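Local coordinates for protein N-acetylmuramoyl-L-alanine amidase XlyA (Bacillus subtilis, PDB 3HMB) that cleaves the bond between N-acetylmuramoyl residues and L-amino acids in cell-wall glycopeptides, here represented by its zinc-binding amidase domain, at residues A[5-10]-A[68-73]. The protein carries 5 engineered substitutions. Residues are numbered along the deposited sequence; the frame is centred on the assembly and turned at random.
Sequences VNIIQK and IYQHLP. Engineered in segment 5-10: K10 (natural residue Asp).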
loop_
_atom_site.group_PDB
_atom_site.type_symbol
_atom_site.label_atom_id
_atom_site.label_comp_id
_atom_site.label_asym_id
_atom_site.label_seq_id
_atom_site.Cartn_x
_atom_site.Cartn_y
_atom_site.Cartn_z
ATOM N N VAL A 5 -5.205 14.583 -0.821
ATOM C CA VAL A 5 -6.251 13.622 -0.482
ATOM C C VAL A 5 -6.330 13.505 1.041
ATOM O O VAL A 5 -5.327 13.681 1.739
ATOM C CB VAL A 5 -5.940 12.235 -1.099
ATOM C CG1 VAL A 5 -7.053 11.250 -0.799
ATOM C CG2 VAL A 5 -5.751 12.384 -2.598
ATOM N N ASN A 6 -7.524 13.220 1.558
ATOM C CA ASN A 6 -7.691 13.091 2.998
ATOM C C ASN A 6 -7.188 11.735 3.470
ATOM O O ASN A 6 -7.617 10.695 2.965
ATOM C CB ASN A 6 -9.156 13.254 3.397
ATOM C CG ASN A 6 -9.345 13.274 4.907
ATOM O OD1 ASN A 6 -10.410 12.913 5.413
ATOM N ND2 ASN A 6 -8.312 13.704 5.633
ATOM N N ILE A 7 -6.280 11.749 4.441
ATOM C CA ILE A 7 -5.716 10.512 4.971
ATOM C C ILE A 7 -6.209 10.197 6.378
ATOM O O ILE A 7 -5.841 10.865 7.341
ATOM C CB ILE A 7 -4.185 10.575 4.996
ATOM C CG1 ILE A 7 -3.660 10.729 3.568
ATOM C CG2 ILE A 7 -3.626 9.321 5.642
ATOM C CD1 ILE A 7 -2.180 10.953 3.483
ATOM N N ILE A 8 -7.039 9.168 6.491
ATOM C CA ILE A 8 -7.573 8.778 7.780
ATOM C C ILE A 8 -6.675 7.749 8.460
ATOM O O ILE A 8 -6.353 6.706 7.883
ATOM C CB ILE A 8 -9.007 8.190 7.640
ATOM C CG1 ILE A 8 -9.982 9.274 7.182
ATOM C CG2 ILE A 8 -9.498 7.670 8.974
ATOM C CD1 ILE A 8 -10.024 9.494 5.705
ATOM N N GLN A 9 -6.260 8.032 9.685
ATOM C CA GLN A 9 -5.420 7.072 10.384
ATOM C C GLN A 9 -6.229 6.123 11.248
ATOM O O GLN A 9 -7.067 6.548 12.027
ATOM C CB GLN A 9 -4.373 7.797 11.222
ATOM C CG GLN A 9 -3.341 8.492 10.353
ATOM C CD GLN A 9 -2.283 9.174 11.166
ATOM O OE1 GLN A 9 -2.589 10.021 12.000
ATOM N NE2 GLN A 9 -1.022 8.817 10.933
ATOM N N LYS A 10 -5.991 4.828 11.070
ATOM C CA LYS A 10 -6.661 3.780 11.840
ATOM C C LYS A 10 -5.644 2.664 12.049
ATOM O O LYS A 10 -5.740 1.594 11.445
ATOM C CB LYS A 10 -7.895 3.237 11.098
ATOM C CG LYS A 10 -9.123 4.151 11.150
ATOM C CD LYS A 10 -9.555 4.445 12.595
ATOM C CE LYS A 10 -10.565 5.609 12.691
ATOM N NZ LYS A 10 -11.892 5.345 12.030
ATOM N N ILE A 68 -7.862 8.023 1.680
ATOM C CA ILE A 68 -6.763 7.142 2.039
ATOM C C ILE A 68 -6.718 6.752 3.515
ATOM O O ILE A 68 -6.905 7.598 4.396
ATOM C CB ILE A 68 -5.420 7.812 1.673
ATOM C CG1 ILE A 68 -5.399 8.149 0.181
ATOM C CG2 ILE A 68 -4.263 6.908 2.046
ATOM C CD1 ILE A 68 -4.286 9.063 -0.209
ATOM N N TYR A 69 -6.448 5.478 3.785
ATOM C CA TYR A 69 -6.341 5.005 5.164
ATOM C C TYR A 69 -4.955 4.496 5.526
ATOM O O TYR A 69 -4.353 3.720 4.780
ATOM C CB TYR A 69 -7.327 3.881 5.445
ATOM C CG TYR A 69 -8.667 4.369 5.889
ATOM C CD1 TYR A 69 -9.541 4.963 4.981
ATOM C CD2 TYR A 69 -9.070 4.242 7.221
ATOM C CE1 TYR A 69 -10.783 5.417 5.379
ATOM C CE2 TYR A 69 -10.309 4.693 7.632
ATOM C CZ TYR A 69 -11.164 5.278 6.703
ATOM O OH TYR A 69 -12.406 5.710 7.094
ATOM N N GLN A 70 -4.463 4.922 6.686
ATOM C CA GLN A 70 -3.165 4.475 7.170
ATOM C C GLN A 70 -3.367 3.443 8.288
ATOM O O GLN A 70 -4.001 3.732 9.299
ATOM C CB GLN A 70 -2.352 5.647 7.704
ATOM C CG GLN A 70 -0.931 5.250 8.035
ATOM C CD GLN A 70 -0.085 6.430 8.440
ATOM O OE1 GLN A 70 -0.532 7.577 8.371
ATOM N NE2 GLN A 70 1.152 6.164 8.861
ATOM N N HIS A 71 -2.808 2.251 8.111
ATOM C CA HIS A 71 -2.964 1.173 9.085
ATOM C C HIS A 71 -1.746 0.955 9.969
ATOM O O HIS A 71 -1.834 0.286 11.003
ATOM C CB HIS A 71 -3.252 -0.135 8.346
ATOM C CG HIS A 71 -4.136 0.037 7.154
ATOM N ND1 HIS A 71 -5.482 0.311 7.259
ATOM C CD2 HIS A 71 -3.858 0.019 5.829
ATOM C CE1 HIS A 71 -5.995 0.457 6.052
ATOM N NE2 HIS A 71 -5.030 0.286 5.166
ATOM N N LEU A 72 -0.617 1.528 9.564
ATOM C CA LEU A 72 0.639 1.330 10.270
ATOM C C LEU A 72 1.527 2.557 10.253
ATOM O O LEU A 72 1.594 3.262 9.249
ATOM C CB LEU A 72 1.401 0.182 9.604
ATOM C CG LEU A 72 1.576 -1.182 10.259
ATOM C CD1 LEU A 72 0.426 -1.542 11.185
ATOM C CD2 LEU A 72 1.724 -2.194 9.146
ATOM N N PRO A 73 2.215 2.839 11.375
ATOM C CA PRO A 73 3.110 4.001 11.429
ATOM C C PRO A 73 4.245 3.768 10.419
ATOM O O PRO A 73 4.584 2.624 10.132
ATOM C CB PRO A 73 3.595 3.990 12.877
ATOM C CG PRO A 73 3.537 2.532 13.242
ATOM C CD PRO A 73 2.211 2.121 12.662
HETATM O O HOH W 1 -6.307 -0.436 9.764
#
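The phenol ring of Y69 lies under I8, whose CB sits over the ring centre in a CH-pi contact, 3.7 Å from the centroid. The same isoleucine's CG2, anti to the backbone N, extends over the rim toward CE2, while CG of K10, an engineered lysine, approaches the ring's edge near its plane, at CD2 and CE2. Helix 43-50 packs on this tyrosine too, through A43, A44 and A47. The H71 ring has the carbonyl O of Y69, two residues earlier, over one face, 3.5 Å above the plane; its ND1 shares a water with K10 O, its NE2 is hydrogen-bonded to T62 OG1, and W59 meets it nearly perpendicularly.

The two backbones pair as a parallel beta ladder: I68 N to N6 O, I8 N to I68 O, Q70 N to I8 O and K10 N to Q70 O. It adds strand 7-9 as an outermost strand to the central mixed sheet of the Amidase_2 fold, beside strand 68-70.

On the other face, I7 and I68 lie alongside each other, and V5 CG1 meets I68 CD1 at 3.6 Å; W114 of helix 105-122 touches both V5 and I7. Farther along, Q9 NE2 donates to Q70 OE1 from above its carbonyl plane (2.9 Å), the two amides turned 43° apart. Extended throughout, the Q70 side chain also carries NE2 to L72 O (3.0 Å).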